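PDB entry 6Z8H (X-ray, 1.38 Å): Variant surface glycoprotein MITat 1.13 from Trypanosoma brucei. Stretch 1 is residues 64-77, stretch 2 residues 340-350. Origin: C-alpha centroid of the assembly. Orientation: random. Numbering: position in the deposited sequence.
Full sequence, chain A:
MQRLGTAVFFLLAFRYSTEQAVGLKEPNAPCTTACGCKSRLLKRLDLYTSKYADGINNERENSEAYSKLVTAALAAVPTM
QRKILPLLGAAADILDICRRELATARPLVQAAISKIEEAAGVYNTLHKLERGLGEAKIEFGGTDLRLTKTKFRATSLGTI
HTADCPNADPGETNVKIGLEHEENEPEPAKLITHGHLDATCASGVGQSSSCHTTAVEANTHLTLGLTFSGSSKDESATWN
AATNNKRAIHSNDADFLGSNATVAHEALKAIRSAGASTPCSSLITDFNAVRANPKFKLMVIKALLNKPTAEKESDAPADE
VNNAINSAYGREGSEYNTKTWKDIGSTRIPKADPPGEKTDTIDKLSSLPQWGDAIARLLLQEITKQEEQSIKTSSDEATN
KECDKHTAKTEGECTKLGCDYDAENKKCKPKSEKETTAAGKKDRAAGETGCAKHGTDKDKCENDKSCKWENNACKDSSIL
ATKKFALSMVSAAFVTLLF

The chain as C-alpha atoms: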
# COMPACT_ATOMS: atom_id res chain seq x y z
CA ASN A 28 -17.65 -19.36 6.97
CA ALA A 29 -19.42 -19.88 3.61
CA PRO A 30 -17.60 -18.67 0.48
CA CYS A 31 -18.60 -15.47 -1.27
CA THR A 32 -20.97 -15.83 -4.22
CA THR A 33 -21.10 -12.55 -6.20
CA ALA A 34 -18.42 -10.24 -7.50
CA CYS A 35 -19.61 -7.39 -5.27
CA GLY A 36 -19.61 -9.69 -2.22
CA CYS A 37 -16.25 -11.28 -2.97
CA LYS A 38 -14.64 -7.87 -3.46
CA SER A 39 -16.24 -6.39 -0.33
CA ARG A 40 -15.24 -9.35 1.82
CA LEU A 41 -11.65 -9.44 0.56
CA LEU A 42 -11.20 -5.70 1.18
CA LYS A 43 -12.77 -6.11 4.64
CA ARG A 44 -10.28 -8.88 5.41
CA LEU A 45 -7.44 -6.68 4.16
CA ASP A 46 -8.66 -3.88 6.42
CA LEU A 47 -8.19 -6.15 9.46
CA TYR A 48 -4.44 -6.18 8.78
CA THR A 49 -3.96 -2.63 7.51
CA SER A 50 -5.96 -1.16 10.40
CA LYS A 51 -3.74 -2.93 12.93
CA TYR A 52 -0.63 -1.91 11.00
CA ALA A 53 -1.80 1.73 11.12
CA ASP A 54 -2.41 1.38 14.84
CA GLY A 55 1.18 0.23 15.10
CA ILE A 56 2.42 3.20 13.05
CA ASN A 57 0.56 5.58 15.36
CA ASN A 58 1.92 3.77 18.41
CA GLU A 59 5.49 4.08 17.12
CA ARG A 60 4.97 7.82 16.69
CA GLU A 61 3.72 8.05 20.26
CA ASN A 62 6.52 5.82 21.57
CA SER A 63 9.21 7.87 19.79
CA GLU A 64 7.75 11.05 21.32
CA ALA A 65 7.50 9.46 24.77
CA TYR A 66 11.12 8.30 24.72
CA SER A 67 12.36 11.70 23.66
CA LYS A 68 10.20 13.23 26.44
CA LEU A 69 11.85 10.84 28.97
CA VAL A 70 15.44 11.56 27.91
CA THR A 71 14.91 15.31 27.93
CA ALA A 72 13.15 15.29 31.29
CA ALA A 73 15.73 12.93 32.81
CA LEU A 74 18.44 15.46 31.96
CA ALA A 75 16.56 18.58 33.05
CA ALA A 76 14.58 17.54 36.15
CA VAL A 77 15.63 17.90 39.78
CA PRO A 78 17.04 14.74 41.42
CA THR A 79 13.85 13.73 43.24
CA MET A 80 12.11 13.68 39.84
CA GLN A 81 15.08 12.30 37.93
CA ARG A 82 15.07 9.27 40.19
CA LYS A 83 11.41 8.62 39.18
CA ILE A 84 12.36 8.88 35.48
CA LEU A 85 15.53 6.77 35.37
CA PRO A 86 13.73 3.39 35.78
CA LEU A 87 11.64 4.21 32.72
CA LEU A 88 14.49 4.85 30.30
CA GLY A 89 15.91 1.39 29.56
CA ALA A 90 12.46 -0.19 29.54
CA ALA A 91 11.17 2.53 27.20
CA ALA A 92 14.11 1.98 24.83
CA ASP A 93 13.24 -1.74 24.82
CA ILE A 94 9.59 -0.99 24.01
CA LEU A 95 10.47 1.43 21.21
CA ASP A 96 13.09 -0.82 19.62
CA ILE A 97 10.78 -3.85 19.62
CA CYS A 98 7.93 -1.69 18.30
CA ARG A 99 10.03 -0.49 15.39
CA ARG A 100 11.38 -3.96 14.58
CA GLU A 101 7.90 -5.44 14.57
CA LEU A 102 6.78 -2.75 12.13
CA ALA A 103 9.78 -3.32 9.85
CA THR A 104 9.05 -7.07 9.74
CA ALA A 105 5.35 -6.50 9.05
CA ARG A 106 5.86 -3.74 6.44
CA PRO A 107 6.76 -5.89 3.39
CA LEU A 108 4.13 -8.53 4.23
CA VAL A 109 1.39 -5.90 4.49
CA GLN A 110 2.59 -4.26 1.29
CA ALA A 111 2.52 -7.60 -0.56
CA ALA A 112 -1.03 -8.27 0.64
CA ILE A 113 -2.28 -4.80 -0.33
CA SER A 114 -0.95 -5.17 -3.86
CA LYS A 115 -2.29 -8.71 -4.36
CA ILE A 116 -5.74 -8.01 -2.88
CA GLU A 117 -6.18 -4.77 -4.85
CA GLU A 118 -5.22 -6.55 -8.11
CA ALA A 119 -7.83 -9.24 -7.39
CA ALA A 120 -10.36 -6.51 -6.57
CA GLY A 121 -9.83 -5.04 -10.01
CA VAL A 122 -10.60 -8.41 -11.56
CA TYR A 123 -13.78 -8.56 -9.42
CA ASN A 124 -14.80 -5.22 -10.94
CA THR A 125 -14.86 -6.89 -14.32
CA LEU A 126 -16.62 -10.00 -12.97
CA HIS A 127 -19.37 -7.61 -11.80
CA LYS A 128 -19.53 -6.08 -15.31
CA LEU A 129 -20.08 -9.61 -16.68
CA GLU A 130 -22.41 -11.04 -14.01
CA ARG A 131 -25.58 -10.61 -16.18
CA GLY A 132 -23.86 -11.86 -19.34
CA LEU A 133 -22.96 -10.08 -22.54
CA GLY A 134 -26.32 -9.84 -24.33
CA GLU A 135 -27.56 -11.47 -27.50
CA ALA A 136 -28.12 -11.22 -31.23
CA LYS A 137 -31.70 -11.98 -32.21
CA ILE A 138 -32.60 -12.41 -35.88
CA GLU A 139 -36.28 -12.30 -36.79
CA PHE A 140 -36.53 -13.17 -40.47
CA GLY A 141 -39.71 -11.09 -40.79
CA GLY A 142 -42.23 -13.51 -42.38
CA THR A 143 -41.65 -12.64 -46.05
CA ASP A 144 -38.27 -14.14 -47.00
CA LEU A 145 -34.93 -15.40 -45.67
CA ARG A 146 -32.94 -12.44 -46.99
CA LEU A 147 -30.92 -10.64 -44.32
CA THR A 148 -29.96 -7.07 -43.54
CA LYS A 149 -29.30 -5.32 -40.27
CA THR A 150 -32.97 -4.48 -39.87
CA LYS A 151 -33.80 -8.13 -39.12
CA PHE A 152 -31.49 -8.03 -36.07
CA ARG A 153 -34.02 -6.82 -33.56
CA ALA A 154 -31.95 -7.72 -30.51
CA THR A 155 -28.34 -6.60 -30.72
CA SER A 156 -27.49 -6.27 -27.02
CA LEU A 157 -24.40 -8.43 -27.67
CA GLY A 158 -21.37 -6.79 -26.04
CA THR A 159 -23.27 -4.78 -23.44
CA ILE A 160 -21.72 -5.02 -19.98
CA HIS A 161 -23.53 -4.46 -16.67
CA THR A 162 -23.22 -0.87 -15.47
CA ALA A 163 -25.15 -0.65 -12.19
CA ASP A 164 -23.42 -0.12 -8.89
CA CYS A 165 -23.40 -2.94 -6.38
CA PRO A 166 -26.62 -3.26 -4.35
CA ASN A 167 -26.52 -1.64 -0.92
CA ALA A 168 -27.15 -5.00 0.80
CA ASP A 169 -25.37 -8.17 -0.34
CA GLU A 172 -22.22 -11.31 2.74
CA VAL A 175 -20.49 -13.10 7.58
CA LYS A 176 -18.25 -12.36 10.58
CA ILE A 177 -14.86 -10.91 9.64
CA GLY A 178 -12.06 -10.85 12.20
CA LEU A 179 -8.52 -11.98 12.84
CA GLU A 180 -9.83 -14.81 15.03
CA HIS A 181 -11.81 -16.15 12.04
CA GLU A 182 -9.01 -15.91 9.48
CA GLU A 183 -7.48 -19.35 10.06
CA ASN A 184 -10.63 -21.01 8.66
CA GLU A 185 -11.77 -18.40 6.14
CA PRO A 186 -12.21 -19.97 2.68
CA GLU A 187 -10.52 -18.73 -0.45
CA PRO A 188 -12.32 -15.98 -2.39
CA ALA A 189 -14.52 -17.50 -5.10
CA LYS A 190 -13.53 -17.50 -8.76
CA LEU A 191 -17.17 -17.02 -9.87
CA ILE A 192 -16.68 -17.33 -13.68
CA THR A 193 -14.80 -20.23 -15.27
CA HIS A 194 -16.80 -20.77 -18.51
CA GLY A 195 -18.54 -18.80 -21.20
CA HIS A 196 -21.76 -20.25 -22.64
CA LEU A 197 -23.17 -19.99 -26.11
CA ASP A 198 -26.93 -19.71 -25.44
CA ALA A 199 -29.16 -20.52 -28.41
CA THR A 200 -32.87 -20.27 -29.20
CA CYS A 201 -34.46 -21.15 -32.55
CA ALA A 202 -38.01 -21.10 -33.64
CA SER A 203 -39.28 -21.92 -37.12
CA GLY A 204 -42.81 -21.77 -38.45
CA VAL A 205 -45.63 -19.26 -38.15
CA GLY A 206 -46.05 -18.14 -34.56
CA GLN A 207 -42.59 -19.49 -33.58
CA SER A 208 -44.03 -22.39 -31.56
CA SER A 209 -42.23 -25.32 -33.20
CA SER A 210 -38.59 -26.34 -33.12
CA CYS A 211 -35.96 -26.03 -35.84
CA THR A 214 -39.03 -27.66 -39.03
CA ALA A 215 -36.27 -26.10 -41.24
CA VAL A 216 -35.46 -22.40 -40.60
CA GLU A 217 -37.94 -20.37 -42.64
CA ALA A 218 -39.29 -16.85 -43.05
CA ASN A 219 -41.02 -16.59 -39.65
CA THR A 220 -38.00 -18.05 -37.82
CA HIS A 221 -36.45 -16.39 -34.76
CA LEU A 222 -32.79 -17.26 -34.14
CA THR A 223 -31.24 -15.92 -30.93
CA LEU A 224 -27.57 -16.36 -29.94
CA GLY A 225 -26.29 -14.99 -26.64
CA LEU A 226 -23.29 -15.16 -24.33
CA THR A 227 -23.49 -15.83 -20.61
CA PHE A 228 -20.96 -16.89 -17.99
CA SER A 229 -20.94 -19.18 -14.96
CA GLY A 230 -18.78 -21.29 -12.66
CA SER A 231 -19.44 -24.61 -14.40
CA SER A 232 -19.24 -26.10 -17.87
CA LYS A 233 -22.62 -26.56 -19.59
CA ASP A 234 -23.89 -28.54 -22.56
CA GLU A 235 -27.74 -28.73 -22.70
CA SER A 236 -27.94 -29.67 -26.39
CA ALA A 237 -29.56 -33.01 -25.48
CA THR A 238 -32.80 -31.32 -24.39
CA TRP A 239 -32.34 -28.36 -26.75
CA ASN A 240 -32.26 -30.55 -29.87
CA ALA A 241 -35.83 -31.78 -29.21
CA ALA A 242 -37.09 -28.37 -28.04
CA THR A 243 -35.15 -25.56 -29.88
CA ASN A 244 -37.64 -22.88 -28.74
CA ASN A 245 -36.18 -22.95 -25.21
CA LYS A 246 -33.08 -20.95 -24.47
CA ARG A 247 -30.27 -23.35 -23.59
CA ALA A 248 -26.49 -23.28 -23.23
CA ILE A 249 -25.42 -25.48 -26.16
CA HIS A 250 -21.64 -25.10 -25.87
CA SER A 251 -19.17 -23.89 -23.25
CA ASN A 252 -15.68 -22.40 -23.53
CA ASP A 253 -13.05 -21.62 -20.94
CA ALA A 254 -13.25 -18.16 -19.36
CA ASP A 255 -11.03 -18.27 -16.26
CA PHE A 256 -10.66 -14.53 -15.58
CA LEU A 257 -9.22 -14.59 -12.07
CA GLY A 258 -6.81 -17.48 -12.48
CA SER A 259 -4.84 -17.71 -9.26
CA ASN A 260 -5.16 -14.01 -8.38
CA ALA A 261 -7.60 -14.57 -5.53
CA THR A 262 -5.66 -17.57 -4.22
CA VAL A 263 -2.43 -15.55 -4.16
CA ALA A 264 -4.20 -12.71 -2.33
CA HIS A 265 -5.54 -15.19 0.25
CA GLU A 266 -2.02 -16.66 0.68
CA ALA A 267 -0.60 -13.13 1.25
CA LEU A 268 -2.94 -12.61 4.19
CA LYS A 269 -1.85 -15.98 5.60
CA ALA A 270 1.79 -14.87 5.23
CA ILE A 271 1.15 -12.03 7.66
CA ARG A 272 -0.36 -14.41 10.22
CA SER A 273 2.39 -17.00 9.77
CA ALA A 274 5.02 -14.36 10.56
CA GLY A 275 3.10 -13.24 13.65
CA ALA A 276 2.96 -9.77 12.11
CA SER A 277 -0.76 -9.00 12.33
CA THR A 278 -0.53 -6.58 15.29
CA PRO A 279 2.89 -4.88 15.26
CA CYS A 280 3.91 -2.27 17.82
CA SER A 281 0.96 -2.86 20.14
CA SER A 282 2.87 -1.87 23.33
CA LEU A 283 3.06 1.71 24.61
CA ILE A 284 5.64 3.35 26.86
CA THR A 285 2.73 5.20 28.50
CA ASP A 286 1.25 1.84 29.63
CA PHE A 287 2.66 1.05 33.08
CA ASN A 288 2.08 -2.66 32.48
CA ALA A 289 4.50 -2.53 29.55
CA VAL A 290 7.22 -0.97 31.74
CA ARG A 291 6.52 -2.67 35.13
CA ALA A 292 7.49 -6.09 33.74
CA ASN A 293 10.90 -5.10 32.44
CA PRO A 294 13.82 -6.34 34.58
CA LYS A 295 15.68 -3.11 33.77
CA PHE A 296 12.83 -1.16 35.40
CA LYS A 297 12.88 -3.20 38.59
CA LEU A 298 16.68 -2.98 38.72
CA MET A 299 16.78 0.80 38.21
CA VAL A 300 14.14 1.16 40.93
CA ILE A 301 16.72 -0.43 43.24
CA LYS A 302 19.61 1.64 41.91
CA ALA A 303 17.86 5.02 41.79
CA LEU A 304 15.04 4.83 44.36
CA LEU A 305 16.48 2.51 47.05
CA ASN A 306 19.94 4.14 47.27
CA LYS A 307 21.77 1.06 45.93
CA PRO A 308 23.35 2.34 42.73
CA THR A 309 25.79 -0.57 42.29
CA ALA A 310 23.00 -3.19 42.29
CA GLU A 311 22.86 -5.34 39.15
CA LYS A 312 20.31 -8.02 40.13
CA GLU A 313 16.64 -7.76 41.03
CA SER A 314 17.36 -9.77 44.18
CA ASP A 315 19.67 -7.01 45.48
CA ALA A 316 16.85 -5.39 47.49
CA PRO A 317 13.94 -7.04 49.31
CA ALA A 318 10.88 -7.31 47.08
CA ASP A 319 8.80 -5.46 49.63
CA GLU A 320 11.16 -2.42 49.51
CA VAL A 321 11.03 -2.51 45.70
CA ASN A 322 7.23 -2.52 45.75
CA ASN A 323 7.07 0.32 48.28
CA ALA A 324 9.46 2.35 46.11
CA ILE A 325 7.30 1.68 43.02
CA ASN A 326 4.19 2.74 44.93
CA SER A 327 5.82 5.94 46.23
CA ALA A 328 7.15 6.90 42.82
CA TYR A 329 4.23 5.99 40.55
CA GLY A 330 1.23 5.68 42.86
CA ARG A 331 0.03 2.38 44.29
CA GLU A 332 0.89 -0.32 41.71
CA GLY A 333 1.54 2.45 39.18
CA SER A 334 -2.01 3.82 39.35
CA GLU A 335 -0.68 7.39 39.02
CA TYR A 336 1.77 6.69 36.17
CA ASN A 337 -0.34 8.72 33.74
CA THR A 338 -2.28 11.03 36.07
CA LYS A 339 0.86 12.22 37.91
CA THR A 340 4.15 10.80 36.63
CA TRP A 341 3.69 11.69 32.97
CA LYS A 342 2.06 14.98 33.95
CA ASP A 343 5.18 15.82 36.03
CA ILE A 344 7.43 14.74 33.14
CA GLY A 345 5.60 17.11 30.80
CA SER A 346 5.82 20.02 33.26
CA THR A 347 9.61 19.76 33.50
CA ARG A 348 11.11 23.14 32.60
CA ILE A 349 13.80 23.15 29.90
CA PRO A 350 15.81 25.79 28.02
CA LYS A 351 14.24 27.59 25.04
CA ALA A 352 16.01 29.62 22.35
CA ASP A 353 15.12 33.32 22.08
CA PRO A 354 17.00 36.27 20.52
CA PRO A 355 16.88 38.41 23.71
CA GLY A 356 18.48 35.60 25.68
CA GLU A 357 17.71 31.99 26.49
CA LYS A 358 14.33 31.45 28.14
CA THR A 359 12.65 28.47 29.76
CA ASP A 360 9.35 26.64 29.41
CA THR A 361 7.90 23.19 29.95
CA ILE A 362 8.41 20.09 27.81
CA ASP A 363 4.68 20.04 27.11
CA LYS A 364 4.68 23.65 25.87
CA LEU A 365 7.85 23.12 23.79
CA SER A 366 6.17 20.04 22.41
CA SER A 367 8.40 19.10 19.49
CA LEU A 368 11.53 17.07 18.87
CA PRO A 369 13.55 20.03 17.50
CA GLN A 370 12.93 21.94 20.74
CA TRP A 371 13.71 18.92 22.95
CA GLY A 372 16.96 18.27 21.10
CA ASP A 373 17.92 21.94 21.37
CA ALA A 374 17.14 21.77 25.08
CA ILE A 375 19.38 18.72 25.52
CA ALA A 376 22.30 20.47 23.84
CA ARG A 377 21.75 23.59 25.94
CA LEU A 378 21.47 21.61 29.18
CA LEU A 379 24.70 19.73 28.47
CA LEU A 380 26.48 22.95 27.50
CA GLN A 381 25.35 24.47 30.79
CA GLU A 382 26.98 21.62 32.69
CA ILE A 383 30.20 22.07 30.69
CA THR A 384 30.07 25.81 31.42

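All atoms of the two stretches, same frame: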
# COMPACT_ATOMS: atom_id res chain seq x y z
N GLU A 64 7.93 9.81 20.57
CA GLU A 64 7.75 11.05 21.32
C GLU A 64 7.93 10.81 22.82
O GLU A 64 8.59 11.61 23.51
CB GLU A 64 6.36 11.62 21.08
CG GLU A 64 6.07 12.91 21.81
CD GLU A 64 4.74 13.52 21.42
OE1 GLU A 64 4.60 14.00 20.28
OE2 GLU A 64 3.81 13.51 22.27
N ALA A 65 7.39 9.72 23.34
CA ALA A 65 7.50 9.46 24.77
C ALA A 65 8.96 9.28 25.16
O ALA A 65 9.38 9.77 26.21
CB ALA A 65 6.70 8.22 25.14
N TYR A 66 9.73 8.54 24.37
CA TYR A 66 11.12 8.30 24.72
C TYR A 66 11.91 9.59 24.69
O TYR A 66 12.75 9.82 25.55
CB TYR A 66 11.74 7.27 23.76
CG TYR A 66 13.15 6.93 24.10
CD1 TYR A 66 13.47 6.22 25.24
CD2 TYR A 66 14.18 7.35 23.29
CE1 TYR A 66 14.78 5.92 25.56
CE2 TYR A 66 15.49 7.04 23.58
CZ TYR A 66 15.79 6.34 24.73
OH TYR A 66 17.11 6.06 25.00
N SER A 67 11.68 10.42 23.68
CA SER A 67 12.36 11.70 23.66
C SER A 67 12.01 12.55 24.87
O SER A 67 12.89 13.22 25.43
CB SER A 67 12.06 12.43 22.36
OG SER A 67 12.75 11.78 21.32
N LYS A 68 10.74 12.49 25.27
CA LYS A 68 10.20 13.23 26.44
C LYS A 68 10.92 12.74 27.71
O LYS A 68 11.23 13.59 28.57
CB LYS A 68 8.69 13.02 26.56
CG LYS A 68 7.84 14.05 25.82
CD LYS A 68 6.48 14.28 26.45
CE LYS A 68 5.34 14.10 25.48
NZ LYS A 68 4.02 14.24 26.14
N LEU A 69 11.19 11.44 27.81
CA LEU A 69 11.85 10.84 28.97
C LEU A 69 13.31 11.26 29.03
O LEU A 69 13.83 11.60 30.09
CB LEU A 69 11.76 9.31 28.94
CG LEU A 69 10.40 8.67 29.25
CD1 LEU A 69 10.46 7.19 29.01
CD2 LEU A 69 10.06 8.97 30.70
N VAL A 70 14.02 11.19 27.90
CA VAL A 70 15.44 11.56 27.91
C VAL A 70 15.60 13.02 28.29
O VAL A 70 16.44 13.38 29.13
CB VAL A 70 16.10 11.24 26.56
CG1 VAL A 70 17.52 11.78 26.52
CG2 VAL A 70 16.09 9.76 26.31
N THR A 71 14.81 13.88 27.67
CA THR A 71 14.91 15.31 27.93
C THR A 71 14.59 15.62 29.38
O THR A 71 15.32 16.35 30.05
CB THR A 71 13.96 16.07 26.99
OG1 THR A 71 14.22 15.72 25.61
CG2 THR A 71 14.09 17.56 27.17
N ALA A 72 13.51 15.05 29.90
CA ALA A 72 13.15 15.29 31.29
C ALA A 72 14.20 14.72 32.25
O ALA A 72 14.48 15.32 33.28
CB ALA A 72 11.77 14.67 31.56
N ALA A 73 14.72 13.52 31.95
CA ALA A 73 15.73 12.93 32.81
C ALA A 73 16.93 13.83 32.92
O ALA A 73 17.56 13.88 33.98
CB ALA A 73 16.14 11.58 32.27
N LEU A 74 17.27 14.58 31.89
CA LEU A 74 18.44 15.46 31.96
C LEU A 74 18.12 16.74 32.71
O LEU A 74 18.95 17.23 33.48
CB LEU A 74 18.85 15.84 30.54
CG LEU A 74 20.33 15.98 30.24
CD1 LEU A 74 20.90 14.55 30.19
CD2 LEU A 74 20.53 16.72 28.94
N ALA A 75 16.91 17.27 32.52
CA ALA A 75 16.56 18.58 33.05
C ALA A 75 15.99 18.57 34.46
O ALA A 75 16.11 19.58 35.15
CB ALA A 75 15.51 19.23 32.14
N ALA A 76 15.32 17.51 34.89
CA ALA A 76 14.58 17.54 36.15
C ALA A 76 15.50 17.53 37.36
O ALA A 76 16.69 17.17 37.29
CB ALA A 76 13.65 16.33 36.23
N VAL A 77 14.93 17.92 38.50
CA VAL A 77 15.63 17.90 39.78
C VAL A 77 15.79 16.45 40.23
O VAL A 77 15.00 15.57 39.84
CB VAL A 77 14.92 18.74 40.86
CG1 VAL A 77 14.77 20.19 40.44
CG2 VAL A 77 13.58 18.14 41.23
N THR A 340 2.76 10.91 37.06
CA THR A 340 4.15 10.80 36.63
C THR A 340 4.36 11.45 35.27
O THR A 340 5.28 12.24 35.09
CB THR A 340 4.62 9.34 36.57
OG1 THR A 340 4.15 8.63 37.72
CG2 THR A 340 6.14 9.27 36.53
N TRP A 341 3.53 11.10 34.30
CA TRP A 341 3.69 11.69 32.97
C TRP A 341 3.29 13.16 32.95
O TRP A 341 3.82 13.93 32.13
CB TRP A 341 2.94 10.87 31.92
CG TRP A 341 3.84 9.83 31.33
CD1 TRP A 341 3.88 8.50 31.65
CD2 TRP A 341 4.89 10.05 30.38
NE1 TRP A 341 4.89 7.88 30.94
CE2 TRP A 341 5.51 8.81 30.14
CE3 TRP A 341 5.34 11.17 29.70
CZ2 TRP A 341 6.57 8.67 29.25
CZ3 TRP A 341 6.40 11.03 28.82
CH2 TRP A 341 6.98 9.78 28.58
N LYS A 342 2.40 13.56 33.82
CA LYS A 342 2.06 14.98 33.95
C LYS A 342 3.31 15.70 34.47
O LYS A 342 3.61 16.73 33.94
CB LYS A 342 0.81 15.16 34.81
CG LYS A 342 -0.49 14.96 34.06
CD LYS A 342 -0.60 15.88 32.86
CE LYS A 342 -1.99 15.96 32.25
NZ LYS A 342 -1.97 16.52 30.88
N ASP A 343 3.99 15.18 35.50
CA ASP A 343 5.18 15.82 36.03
C ASP A 343 6.30 15.84 34.99
O ASP A 343 7.07 16.81 34.91
CB ASP A 343 5.62 15.11 37.30
CG ASP A 343 4.65 15.31 38.45
OD1 ASP A 343 3.75 16.16 38.33
OD2 ASP A 343 4.79 14.60 39.47
N ILE A 344 6.43 14.76 34.21
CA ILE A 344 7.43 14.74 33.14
C ILE A 344 7.19 15.89 32.17
O ILE A 344 8.12 16.62 31.80
CB ILE A 344 7.43 13.38 32.42
CG1 ILE A 344 8.02 12.29 33.32
CG2 ILE A 344 8.20 13.45 31.10
CD1 ILE A 344 7.80 10.88 32.79
N GLY A 345 5.94 16.07 31.75
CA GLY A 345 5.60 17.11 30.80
C GLY A 345 5.74 18.53 31.33
O GLY A 345 5.90 19.46 30.54
N SER A 346 5.68 18.71 32.64
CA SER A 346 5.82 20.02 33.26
C SER A 346 7.27 20.37 33.56
O SER A 346 7.56 21.45 34.08
CB SER A 346 5.03 20.07 34.57
OG SER A 346 5.64 19.27 35.56
N THR A 347 8.20 19.47 33.28
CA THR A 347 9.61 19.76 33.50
C THR A 347 10.04 20.95 32.65
O THR A 347 9.80 20.98 31.45
CB THR A 347 10.45 18.54 33.13
OG1 THR A 347 10.03 17.40 33.90
CG2 THR A 347 11.91 18.79 33.41
N ARG A 348 10.66 21.94 33.29
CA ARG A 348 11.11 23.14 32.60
C ARG A 348 12.47 22.89 31.96
O ARG A 348 13.34 22.24 32.53
CB ARG A 348 11.17 24.32 33.58
CG ARG A 348 9.82 24.65 34.20
CD ARG A 348 9.83 25.97 34.97
NE ARG A 348 10.00 27.11 34.07
CZ ARG A 348 9.02 27.67 33.36
NH1 ARG A 348 7.78 27.21 33.44
NH2 ARG A 348 9.28 28.70 32.57
N ILE A 349 12.62 23.39 30.73
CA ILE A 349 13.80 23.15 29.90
C ILE A 349 14.16 24.45 29.20
O ILE A 349 13.33 25.36 29.08
CB ILE A 349 13.56 22.05 28.85
CG1 ILE A 349 12.34 22.39 27.98
CG2 ILE A 349 13.35 20.70 29.54
CD1 ILE A 349 12.19 21.47 26.76
N PRO A 350 15.40 24.57 28.73
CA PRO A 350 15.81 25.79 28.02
C PRO A 350 15.09 25.94 26.69
O PRO A 350 14.80 24.96 26.00
CB PRO A 350 17.32 25.60 27.79
CG PRO A 350 17.72 24.49 28.66
CD PRO A 350 16.52 23.63 28.93

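The contact between residues 64–77 and 340–350 of this variant surface glycoprotein is a predominantly apolar packing of one helix against the end of another and the short strand that follows it, with no hydrogen bond passing between the two stretches. It illustrates a general principle: segments whose touching residues are at least 271 positions apart in sequence can pack closely through side-chain contacts without a hydrogen bond between them. Helix 64–75 satisfies its own backbone through an unbroken series of bonds of the kind Ala 72 N to Lys 68 O (3.0 Å), which leaves its side chains free to meet a partner.

The axes of helices 64–75 and 340–345 approach to 10.2 Å at an angle of 66°, whereas strand 348–350 runs almost perpendicular to the first helix, at 89°, and comes closer, to 8.7 Å. The contacting residues of the first helix, Ala 65, Lys 68, Leu 69, Thr 71, Ala 72 and Ala 75, follow the helical repeat and so form one continuous surface, to which Ala 76 adds from just past the helix. Small residues are prominent on it, and they allow the backbones to draw near: the CA atoms of Ala 72 and Ile 344 are 6.0 Å apart.

At one end lies Trp 341, which gives up more surface to the contact than any other residue. Its CA-to-CB bond points sideways, but a chi1 of -91°, between the standard wells, and a chi2 of 100° bring the end of the indole to the first helix. The ring's edge meets Ala 65 O, 3.4 Å from Trp 341 CH2, and Lys 68 CB, 3.8 Å from Trp 341 CZ3. Lysine suits this partly exposed position because its aliphatic portion can pack against the ring while its ammonium group remains near a carboxylate: Lys 68 NZ and Glu 64 OE2 form a long salt bridge of 3.9 Å.

Leu 69 links the tryptophan to the next part of the contact. Its CG lies 3.7 Å from Trp 341 CH2, and its CD2 reaches CD1 of Ile 344 at 3.6 Å. Ile 344 points toward the first helix and, with chi angles m and t, also sets its CG2 3.8 Å from Ala 72 CB. Both branched residues are buried, as befits side chains with nothing polar to satisfy.

Farther along the second stretch, Thr 347 points toward the partner. Its CG2 packs 3.8 Å from Ala 75 CB, while its OG1 has a carbonyl acceptor within reach in its own stretch, so a buried threonine can offer a methyl group without stranding its hydroxyl. Ile 349 completes the contact, its CG2 standing 3.7 Å from Ala 75 CB and 4.0 Å from Thr 71 CG2. Thr 71 uses the same economy, since its OG1 donates to Ser 67 O at 2.8 Å. Altogether 484 Å² is buried, counting both sides.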